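Long-range contacts in extracellular ligand-binding receptor (Desulfohalobium retbaense DSM 5692, PDB 5ERE), which probably senses small molecules outside the cell, with a leucine-binding-type domain that holds 2-oxo-4-methylpentanoic acid and a Cache-type sensor domain that holds cytosine: residues I412-L423 and L438-F449; L359-E369 and T383-A394. All coordinates share one frame; numbering follows the deposited sequence.

Contact 1 of 2, residues I412-L423 and L438-F449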
loop_
_atom_site.group_PDB
_atom_site.type_symbol
_atom_site.label_atom_id
_atom_site.label_comp_id
_atom_site.label_asym_id
_atom_site.label_seq_id
_atom_site.Cartn_x
_atom_site.Cartn_y
_atom_site.Cartn_z
ATOM N N ILE A 412 23.237 -29.677 -5.514
ATOM C CA ILE A 412 24.584 -30.080 -5.134
ATOM C C ILE A 412 25.128 -31.059 -6.182
ATOM O O ILE A 412 26.298 -31.026 -6.556
ATOM C CB ILE A 412 24.613 -30.748 -3.718
ATOM C CG1 ILE A 412 24.257 -29.748 -2.617
ATOM C CG2 ILE A 412 25.957 -31.419 -3.446
ATOM C CD1 ILE A 412 25.235 -28.630 -2.436
ATOM N N ILE A 413 24.271 -31.953 -6.633
ATOM C CA ILE A 413 24.605 -32.824 -7.741
ATOM C C ILE A 413 25.015 -32.011 -8.959
ATOM O O ILE A 413 26.053 -32.271 -9.586
ATOM C CB ILE A 413 23.397 -33.739 -8.063
ATOM C CG1 ILE A 413 23.144 -34.676 -6.871
ATOM C CG2 ILE A 413 23.646 -34.552 -9.312
ATOM C CD1 ILE A 413 21.810 -35.505 -6.945
ATOM N N ARG A 414 24.219 -31.003 -9.282
ATOM C CA ARG A 414 24.470 -30.219 -10.480
ATOM C C ARG A 414 25.777 -29.458 -10.376
ATOM O O ARG A 414 26.533 -29.373 -11.335
ATOM C CB ARG A 414 23.315 -29.269 -10.729
ATOM C CG ARG A 414 22.058 -30.017 -11.162
ATOM C CD ARG A 414 20.977 -29.097 -11.648
ATOM N NE ARG A 414 20.304 -28.346 -10.581
ATOM C CZ ARG A 414 20.376 -27.025 -10.410
ATOM N NH1 ARG A 414 21.090 -26.260 -11.227
ATOM N NH2 ARG A 414 19.711 -26.458 -9.422
ATOM N N LEU A 415 26.052 -28.899 -9.206
ATOM C CA LEU A 415 27.307 -28.155 -9.033
ATOM C C LEU A 415 28.497 -29.109 -9.177
ATOM O O LEU A 415 29.543 -28.771 -9.759
ATOM C CB LEU A 415 27.332 -27.440 -7.676
ATOM C CG LEU A 415 28.588 -26.586 -7.407
ATOM C CD1 LEU A 415 28.242 -25.321 -6.644
ATOM C CD2 LEU A 415 29.610 -27.407 -6.676
ATOM N N HIS A 416 28.326 -30.316 -8.656
ATOM C CA HIS A 416 29.375 -31.316 -8.710
ATOM C C HIS A 416 29.616 -31.803 -10.138
ATOM O O HIS A 416 30.746 -32.068 -10.518
ATOM C CB HIS A 416 29.027 -32.486 -7.796
ATOM C CG HIS A 416 29.322 -32.212 -6.354
ATOM N ND1 HIS A 416 29.190 -33.163 -5.366
ATOM C CD2 HIS A 416 29.748 -31.084 -5.738
ATOM C CE1 HIS A 416 29.534 -32.640 -4.204
ATOM N NE2 HIS A 416 29.884 -31.378 -4.403
ATOM N N GLU A 417 28.545 -31.883 -10.918
ATOM C CA GLU A 417 28.633 -32.303 -12.308
ATOM C C GLU A 417 28.983 -31.178 -13.286
ATOM O O GLU A 417 29.332 -31.471 -14.421
ATOM C CB GLU A 417 27.310 -32.944 -12.721
ATOM C CG GLU A 417 27.021 -34.270 -12.049
ATOM C CD GLU A 417 28.113 -35.288 -12.303
ATOM O OE1 GLU A 417 28.414 -35.538 -13.487
ATOM O OE2 GLU A 417 28.675 -35.828 -11.323
ATOM N N THR A 418 28.891 -29.910 -12.863
ATOM C CA THR A 418 29.164 -28.776 -13.766
ATOM C C THR A 418 30.364 -27.946 -13.305
ATOM O O THR A 418 31.009 -27.271 -14.098
ATOM C CB THR A 418 27.912 -27.827 -13.914
ATOM O OG1 THR A 418 27.565 -27.231 -12.648
ATOM C CG2 THR A 418 26.693 -28.599 -14.487
ATOM N N HIS A 419 30.669 -28.031 -12.021
ATOM C CA HIS A 419 31.592 -27.113 -11.347
ATOM C C HIS A 419 31.276 -25.668 -11.756
ATOM O O HIS A 419 32.167 -24.855 -12.000
ATOM C CB HIS A 419 33.057 -27.477 -11.643
ATOM C CG HIS A 419 33.500 -28.786 -11.045
ATOM N ND1 HIS A 419 34.779 -29.280 -11.207
ATOM C CD2 HIS A 419 32.838 -29.703 -10.298
ATOM C CE1 HIS A 419 34.887 -30.439 -10.577
ATOM N NE2 HIS A 419 33.722 -30.721 -10.022
ATOM N N GLN A 420 29.980 -25.381 -11.853
ATOM C CA GLN A 420 29.484 -24.032 -12.025
ATOM C C GLN A 420 28.433 -23.708 -10.978
ATOM O O GLN A 420 27.812 -24.615 -10.441
ATOM C CB GLN A 420 28.902 -23.869 -13.432
ATOM C CG GLN A 420 29.986 -23.744 -14.488
ATOM C CD GLN A 420 29.432 -23.838 -15.874
ATOM O OE1 GLN A 420 28.472 -24.571 -16.128
ATOM N NE2 GLN A 420 30.012 -23.079 -16.781
ATOM N N PRO A 421 28.202 -22.407 -10.725
ATOM C CA PRO A 421 27.226 -21.976 -9.721
ATOM C C PRO A 421 25.844 -22.547 -9.969
ATOM O O PRO A 421 25.478 -22.800 -11.106
ATOM C CB PRO A 421 27.176 -20.462 -9.882
ATOM C CG PRO A 421 28.409 -20.095 -10.636
ATOM C CD PRO A 421 28.765 -21.270 -11.478
ATOM N N VAL A 422 25.078 -22.700 -8.906
ATOM C CA VAL A 422 23.694 -23.180 -9.009
ATOM C C VAL A 422 22.780 -22.382 -8.074
ATOM O O VAL A 422 23.228 -21.791 -7.065
ATOM C CB VAL A 422 23.603 -24.682 -8.685
ATOM C CG1 VAL A 422 24.385 -25.507 -9.710
ATOM C CG2 VAL A 422 24.124 -24.990 -7.252
ATOM N N LEU A 423 21.502 -22.323 -8.438
ATOM C CA LEU A 423 20.440 -21.865 -7.552
ATOM C C LEU A 423 19.519 -23.046 -7.412
ATOM O O LEU A 423 19.084 -23.583 -8.424
ATOM C CB LEU A 423 19.696 -20.630 -8.106
ATOM C CG LEU A 423 18.591 -20.048 -7.199
ATOM C CD1 LEU A 423 19.204 -19.396 -5.913
ATOM C CD2 LEU A 423 17.718 -19.057 -7.915
ATOM N N LEU A 438 21.768 -20.826 -2.827
ATOM C CA LEU A 438 22.621 -20.345 -3.916
ATOM C C LEU A 438 24.052 -20.748 -3.625
ATOM O O LEU A 438 24.594 -20.381 -2.568
ATOM C CB LEU A 438 22.498 -18.821 -4.070
ATOM C CG LEU A 438 23.431 -18.094 -5.049
ATOM C CD1 LEU A 438 23.365 -18.637 -6.433
ATOM C CD2 LEU A 438 23.056 -16.628 -5.061
ATOM N N GLU A 439 24.655 -21.521 -4.529
ATOM C CA GLU A 439 26.031 -22.009 -4.326
ATOM C C GLU A 439 26.987 -21.664 -5.446
ATOM O O GLU A 439 26.633 -21.703 -6.625
ATOM C CB GLU A 439 26.058 -23.521 -4.149
ATOM C CG GLU A 439 25.170 -24.054 -3.021
ATOM C CD GLU A 439 25.881 -25.014 -2.043
ATOM O OE1 GLU A 439 27.126 -25.169 -2.098
ATOM O OE2 GLU A 439 25.179 -25.606 -1.184
ATOM N N HIS A 440 28.210 -21.320 -5.071
ATOM C CA HIS A 440 29.290 -21.184 -6.042
ATOM C C HIS A 440 30.371 -22.205 -5.731
ATOM O O HIS A 440 30.678 -22.460 -4.559
ATOM C CB HIS A 440 29.879 -19.772 -6.041
ATOM C CG HIS A 440 29.035 -18.766 -6.755
ATOM N ND1 HIS A 440 29.478 -18.088 -7.871
ATOM C CD2 HIS A 440 27.775 -18.333 -6.528
ATOM C CE1 HIS A 440 28.530 -17.261 -8.282
ATOM N NE2 HIS A 440 27.488 -17.395 -7.487
ATOM N N PRO A 441 30.971 -22.774 -6.784
ATOM C CA PRO A 441 32.111 -23.661 -6.575
ATOM C C PRO A 441 33.344 -22.898 -6.139
ATOM O O PRO A 441 33.519 -21.709 -6.453
ATOM C CB PRO A 441 32.329 -24.290 -7.955
ATOM C CG PRO A 441 31.863 -23.237 -8.912
ATOM C CD PRO A 441 30.707 -22.553 -8.225
ATOM N N VAL A 442 34.192 -23.614 -5.428
ATOM C CA VAL A 442 35.464 -23.094 -4.963
ATOM C C VAL A 442 36.630 -23.887 -5.514
ATOM O O VAL A 442 36.637 -25.107 -5.453
ATOM C CB VAL A 442 35.558 -23.114 -3.426
ATOM C CG1 VAL A 442 36.910 -22.559 -2.972
ATOM C CG2 VAL A 442 34.394 -22.346 -2.806
ATOM N N PHE A 443 37.654 -23.172 -5.982
ATOM C CA PHE A 443 38.853 -23.804 -6.526
ATOM C C PHE A 443 40.097 -23.311 -5.787
ATOM O O PHE A 443 40.207 -22.118 -5.483
ATOM C CB PHE A 443 38.990 -23.520 -8.034
ATOM C CG PHE A 443 37.744 -23.823 -8.825
ATOM C CD1 PHE A 443 36.738 -22.885 -8.935
ATOM C CD2 PHE A 443 37.579 -25.050 -9.433
ATOM C CE1 PHE A 443 35.586 -23.175 -9.640
ATOM C CE2 PHE A 443 36.451 -25.336 -10.139
ATOM C CZ PHE A 443 35.450 -24.395 -10.245
ATOM N N ASP A 444 41.039 -24.212 -5.511
ATOM C CA ASP A 444 42.281 -23.816 -4.819
ATOM C C ASP A 444 43.184 -22.993 -5.745
ATOM O O ASP A 444 42.812 -22.681 -6.889
ATOM C CB ASP A 444 43.035 -25.045 -4.287
ATOM C CG ASP A 444 43.472 -26.018 -5.392
ATOM O OD1 ASP A 444 43.755 -25.605 -6.542
ATOM O OD2 ASP A 444 43.545 -27.225 -5.096
ATOM N N GLN A 445 44.371 -22.662 -5.253
ATOM C CA GLN A 445 45.311 -21.806 -5.976
ATOM C C GLN A 445 45.734 -22.412 -7.328
ATOM O O GLN A 445 46.012 -21.682 -8.284
ATOM C CB GLN A 445 46.539 -21.536 -5.094
ATOM N N ASP A 446 45.740 -23.737 -7.416
ATOM C CA ASP A 446 46.151 -24.429 -8.638
ATOM C C ASP A 446 44.996 -24.790 -9.580
ATOM O O ASP A 446 45.204 -25.489 -10.576
ATOM C CB ASP A 446 46.908 -25.703 -8.272
ATOM C CG ASP A 446 48.174 -25.420 -7.488
ATOM O OD1 ASP A 446 48.858 -24.416 -7.792
ATOM O OD2 ASP A 446 48.477 -26.199 -6.561
ATOM N N GLY A 447 43.786 -24.328 -9.266
ATOM C CA GLY A 447 42.627 -24.579 -10.111
ATOM C C GLY A 447 41.829 -25.833 -9.772
ATOM O O GLY A 447 40.882 -26.182 -10.469
ATOM N N GLY A 448 42.198 -26.513 -8.694
ATOM C CA GLY A 448 41.521 -27.742 -8.327
ATOM C C GLY A 448 40.247 -27.487 -7.545
ATOM O O GLY A 448 40.230 -26.657 -6.640
ATOM N N PHE A 449 39.193 -28.226 -7.882
ATOM C CA PHE A 449 37.896 -28.102 -7.222
ATOM C C PHE A 449 37.957 -28.636 -5.805
ATOM O O PHE A 449 38.376 -29.768 -5.588
ATOM C CB PHE A 449 36.832 -28.860 -8.029
ATOM C CG PHE A 449 35.464 -28.876 -7.395
ATOM C CD1 PHE A 449 34.647 -27.764 -7.451
ATOM C CD2 PHE A 449 34.988 -30.013 -6.771
ATOM C CE1 PHE A 449 33.393 -27.777 -6.879
ATOM C CE2 PHE A 449 33.731 -30.036 -6.208
ATOM C CZ PHE A 449 32.931 -28.914 -6.260
#

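Contact 2 of 2, residues L359-E369 and T383-A394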
loop_
_atom_site.group_PDB
_atom_site.type_symbol
_atom_site.label_atom_id
_atom_site.label_comp_id
_atom_site.label_asym_id
_atom_site.label_seq_id
_atom_site.Cartn_x
_atom_site.Cartn_y
_atom_site.Cartn_z
ATOM N N LEU A 359 38.161 -24.516 3.228
ATOM C CA LEU A 359 36.751 -24.459 3.620
ATOM C C LEU A 359 36.534 -24.611 5.127
ATOM O O LEU A 359 35.469 -24.254 5.638
ATOM C CB LEU A 359 35.957 -25.558 2.919
ATOM C CG LEU A 359 35.948 -25.628 1.386
ATOM C CD1 LEU A 359 34.967 -26.714 0.932
ATOM C CD2 LEU A 359 35.592 -24.286 0.750
ATOM N N ARG A 360 37.527 -25.175 5.818
ATOM C CA ARG A 360 37.473 -25.351 7.270
ATOM C C ARG A 360 38.352 -24.324 7.986
ATOM O O ARG A 360 39.292 -23.770 7.397
ATOM C CB ARG A 360 37.916 -26.765 7.655
ATOM C CG ARG A 360 37.058 -27.886 7.080
ATOM C CD ARG A 360 37.631 -29.243 7.499
ATOM N NE ARG A 360 36.636 -30.127 8.112
ATOM C CZ ARG A 360 36.177 -31.269 7.584
ATOM N NH1 ARG A 360 36.600 -31.724 6.401
ATOM N NH2 ARG A 360 35.272 -31.971 8.257
ATOM N N GLY A 361 38.036 -24.061 9.255
ATOM C CA GLY A 361 38.891 -23.244 10.101
ATOM C C GLY A 361 38.580 -21.763 10.200
ATOM O O GLY A 361 37.654 -21.247 9.574
ATOM N N ASP A 362 39.387 -21.063 10.991
ATOM C CA ASP A 362 39.064 -19.711 11.407
ATOM C C ASP A 362 39.067 -18.706 10.264
ATOM O O ASP A 362 38.249 -17.787 10.256
ATOM C CB ASP A 362 40.048 -19.242 12.503
ATOM C CG ASP A 362 39.985 -20.107 13.754
ATOM O OD1 ASP A 362 39.036 -20.909 13.885
ATOM O OD2 ASP A 362 40.881 -19.988 14.614
ATOM N N ARG A 363 39.997 -18.841 9.322
ATOM C CA ARG A 363 40.001 -17.963 8.147
ATOM C C ARG A 363 38.746 -18.200 7.267
ATOM O O ARG A 363 38.136 -17.258 6.748
ATOM C CB ARG A 363 41.268 -18.174 7.313
ATOM C CG ARG A 363 42.590 -17.950 8.063
ATOM C CD ARG A 363 43.743 -17.720 7.084
ATOM N NE ARG A 363 43.898 -18.839 6.153
ATOM C CZ ARG A 363 44.537 -19.975 6.438
ATOM N NH1 ARG A 363 45.096 -20.152 7.635
ATOM N NH2 ARG A 363 44.615 -20.939 5.525
ATOM N N ALA A 364 38.363 -19.458 7.102
ATOM C CA ALA A 364 37.157 -19.766 6.331
ATOM C C ALA A 364 35.925 -19.220 7.061
ATOM O O ALA A 364 35.074 -18.567 6.463
ATOM C CB ALA A 364 37.031 -21.261 6.103
ATOM N N SER A 365 35.857 -19.470 8.364
ATOM C CA SER A 365 34.760 -18.996 9.186
ATOM C C SER A 365 34.537 -17.498 9.081
ATOM O O SER A 365 33.391 -17.052 9.105
ATOM C CB SER A 365 35.005 -19.378 10.643
ATOM O OG SER A 365 34.778 -20.768 10.814
ATOM N N ALA A 366 35.625 -16.729 8.964
ATOM C CA ALA A 366 35.555 -15.271 8.871
ATOM C C ALA A 366 34.928 -14.803 7.560
ATOM O O ALA A 366 34.203 -13.804 7.507
ATOM C CB ALA A 366 36.977 -14.664 9.011
ATOM N N ILE A 367 35.270 -15.501 6.488
ATOM C CA ILE A 367 34.658 -15.261 5.189
ATOM C C ILE A 367 33.155 -15.518 5.330
ATOM O O ILE A 367 32.334 -14.680 4.941
ATOM C CB ILE A 367 35.336 -16.134 4.131
ATOM C CG1 ILE A 367 36.774 -15.601 3.933
ATOM C CG2 ILE A 367 34.568 -16.141 2.816
ATOM C CD1 ILE A 367 37.724 -16.545 3.197
ATOM N N LEU A 368 32.804 -16.627 5.967
ATOM C CA LEU A 368 31.402 -16.997 6.162
ATOM C C LEU A 368 30.653 -15.982 7.014
ATOM O O LEU A 368 29.537 -15.590 6.673
ATOM C CB LEU A 368 31.291 -18.397 6.787
ATOM C CG LEU A 368 31.550 -19.603 5.849
ATOM C CD1 LEU A 368 31.352 -20.904 6.597
ATOM C CD2 LEU A 368 30.669 -19.589 4.572
ATOM N N GLU A 369 31.275 -15.521 8.104
ATOM C CA GLU A 369 30.622 -14.586 8.985
ATOM C C GLU A 369 30.300 -13.290 8.295
ATOM O O GLU A 369 29.281 -12.671 8.569
ATOM C CB GLU A 369 31.520 -14.308 10.206
ATOM C CG GLU A 369 31.618 -15.495 11.113
ATOM C CD GLU A 369 30.424 -15.630 11.982
ATOM O OE1 GLU A 369 29.580 -14.725 11.908
ATOM O OE2 GLU A 369 30.345 -16.592 12.786
ATOM N N THR A 383 30.083 -23.835 3.995
ATOM C CA THR A 383 30.963 -24.417 3.008
ATOM C C THR A 383 30.707 -25.902 3.025
ATOM O O THR A 383 30.307 -26.455 4.050
ATOM C CB THR A 383 32.447 -24.111 3.272
ATOM O OG1 THR A 383 32.806 -24.517 4.597
ATOM C CG2 THR A 383 32.692 -22.635 3.081
ATOM N N VAL A 384 30.934 -26.508 1.859
ATOM C CA VAL A 384 30.607 -27.899 1.547
ATOM C C VAL A 384 31.780 -28.499 0.767
ATOM O O VAL A 384 32.164 -27.957 -0.272
ATOM C CB VAL A 384 29.318 -28.005 0.689
ATOM C CG1 VAL A 384 28.961 -29.466 0.410
ATOM C CG2 VAL A 384 28.159 -27.293 1.366
ATOM N N ASP A 385 32.347 -29.603 1.246
ATOM C CA ASP A 385 33.539 -30.171 0.602
ATOM C C ASP A 385 33.235 -31.012 -0.651
ATOM O O ASP A 385 32.069 -31.231 -1.030
ATOM C CB ASP A 385 34.360 -31.012 1.610
ATOM C CG ASP A 385 33.647 -32.282 2.089
ATOM O OD1 ASP A 385 32.733 -32.799 1.403
ATOM O OD2 ASP A 385 34.031 -32.787 3.174
ATOM N N ALA A 386 34.305 -31.492 -1.278
ATOM C CA ALA A 386 34.210 -32.200 -2.558
ATOM C C ALA A 386 33.330 -33.458 -2.458
ATOM O O ALA A 386 32.924 -34.010 -3.478
ATOM C CB ALA A 386 35.620 -32.545 -3.058
ATOM N N THR A 387 33.003 -33.879 -1.231
ATOM C CA THR A 387 32.147 -35.048 -0.986
ATOM C C THR A 387 30.673 -34.685 -0.764
ATOM O O THR A 387 29.814 -35.552 -0.706
ATOM C CB THR A 387 32.636 -35.854 0.246
ATOM O OG1 THR A 387 32.117 -35.279 1.459
ATOM C CG2 THR A 387 34.153 -35.863 0.312
ATOM N N GLY A 388 30.370 -33.399 -0.659
ATOM C CA GLY A 388 28.998 -32.981 -0.450
ATOM C C GLY A 388 28.661 -32.935 1.034
ATOM O O GLY A 388 27.495 -32.996 1.420
ATOM N N THR A 389 29.691 -32.807 1.866
ATOM C CA THR A 389 29.504 -32.701 3.319
ATOM C C THR A 389 29.695 -31.254 3.791
ATOM O O THR A 389 30.678 -30.609 3.449
ATOM C CB THR A 389 30.479 -33.611 4.085
ATOM O OG1 THR A 389 30.369 -34.955 3.608
ATOM C CG2 THR A 389 30.165 -33.586 5.599
ATOM N N ILE A 390 28.743 -30.741 4.559
ATOM C CA ILE A 390 28.884 -29.429 5.160
ATOM C C ILE A 390 30.010 -29.474 6.182
ATOM O O ILE A 390 29.980 -30.301 7.092
ATOM C CB ILE A 390 27.586 -28.964 5.832
ATOM C CG1 ILE A 390 26.463 -28.866 4.784
ATOM C CG2 ILE A 390 27.805 -27.619 6.492
ATOM C CD1 ILE A 390 25.115 -28.479 5.345
ATOM N N VAL A 391 30.992 -28.581 6.020
ATOM C CA VAL A 391 32.198 -28.585 6.837
ATOM C C VAL A 391 32.388 -27.287 7.615
ATOM O O VAL A 391 33.294 -27.195 8.417
ATOM C CB VAL A 391 33.467 -28.836 5.977
ATOM C CG1 VAL A 391 33.385 -30.200 5.296
ATOM C CG2 VAL A 391 33.684 -27.722 4.947
ATOM N N ASN A 392 31.546 -26.287 7.375
ATOM C CA ASN A 392 31.615 -25.060 8.147
ATOM C C ASN A 392 30.311 -24.276 7.957
ATOM O O ASN A 392 29.594 -24.500 6.986
ATOM C CB ASN A 392 32.863 -24.242 7.747
ATOM C CG ASN A 392 33.303 -23.249 8.832
ATOM O OD1 ASN A 392 32.688 -23.161 9.882
ATOM N ND2 ASN A 392 34.390 -22.510 8.572
ATOM N N VAL A 393 29.983 -23.404 8.909
ATOM C CA VAL A 393 28.746 -22.627 8.873
ATOM C C VAL A 393 28.864 -21.354 9.695
ATOM O O VAL A 393 29.501 -21.350 10.736
ATOM C CB VAL A 393 27.546 -23.441 9.411
ATOM C CG1 VAL A 393 27.762 -23.853 10.881
ATOM C CG2 VAL A 393 26.229 -22.655 9.260
ATOM N N ALA A 394 28.234 -20.289 9.214
ATOM C CA ALA A 394 27.944 -19.116 9.996
ATOM C C ALA A 394 26.484 -18.741 9.798
ATOM O O ALA A 394 25.985 -18.820 8.687
ATOM C CB ALA A 394 28.856 -17.944 9.596
#

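Contact 1 of 2, residues I412-L423 and L438-F449
H419 lays its imidazole flat over one face of the F449 ring. The centroids are 3.9 Å apart and the planes differ by 11°, a face-to-face stack shifted toward the rims. H419 is the first residue past the helix 412-418 and has positive phi; its ring lies against F449. F449 has CG anti to its backbone N (chi1 176°), and this swings the ring toward the helix. There CD2 of L415 meets the ring edge at F449 CZ, 3.7 Å away. H416 completes the aromatic cluster obliquely, through its CD2. With an alanine in place of F449, the H419 imidazole would probably lose its stacking partner and a gap would open beside L415.

P421 and H440 make a CH-pi contact. CB of P421 sits over the centre of the H440 imidazole, 3.8 Å from its centroid. NE2 of H440 is hydrogen-bonded to D344 of the helix 324-357. CD of P441 touches both CD1 of L415 and CD of P421, each at 4.0 Å.

The backbones join as a short antiparallel pair. V422 and E439 are hydrogen-bonded in both directions, V422 N to E439 O and E439 N to V422 O, both 2.9 Å. L423 and L438 follow as a non-hydrogen-bonded pair, with L423 CD1 against L438 CB.

E439 brings a carboxylate into the contact. Its CB packs on V422 CG2, and a bend at chi2 (-129°) turns the carboxylate toward I412, whose CD1 lies 3.3 Å from E439 OE2. OE1 is hydrogen-bonded to S452, and the side chain lines the cytosine pocket. D437 brings a second carboxylate close to OE2, and this closeness of like charges could raise the proton affinity of one of them.

Contact 2 of 2, residues L359-E369 and T383-A394
N392 meets S365, in the first turns of the helix 362-369, from a classic beta bulge in which V391 and N392 both face T383. This is one helix-on-sheet face of the Cache-type sensor domain. The amide of N392 is turned so that S365 OG lies in its plane. N392 ND2 donates to S365 OG at 2.9 Å, with a nearly straight N-H...O angle of 160°. The chi1 of N392 (-158°) points CG away from its own N and carries the amide across to the helix. NZ of K396 adds weak hydrogen bonds to S365 OG and N392 OD1.

L368 crosses the N392 side chain at a slant. Its CD1 lies 3.8 Å from N392 CG, while CD2 turns to the methyl of T383. CB of L368 meets CB of A394 at 3.7 Å, and the carboxylate carbon of E369 also rests on that methyl.

Ahead of the helix, L359 crosses T383 obliquely and places CB against V391 CG2. R360 crosses V391 at about a right angle. One face of its guanidinium lies over V391 CG1. D385 is near but well out of the guanidinium plane, so any attraction there is probably only between charges.

T383 OG1 donates to L359 O at 2.9 Å, tilted 29° from the carbonyl plane.

Overall arrangement
Both contacts lie in the Cache-type sensor domain, with centres 14 Å apart. Contact 2 closes before contact 1 opens along the chain, and the strand 390-394 is followed by the helix 410-418. The two share one antiparallel sheet: strand 449-457 pairs with 378-385 of contact 2 and with 434-443 of contact 1. They also touch directly, where the H416 ring packs on the turn at A386-G388. Cytosine binds in this domain; E439 of contact 1 lines its pocket, and V384 of contact 2 is about 6 Å from the ligand by side chain. The contacts thus join helices to the sheet that forms part of the cytosine pocket.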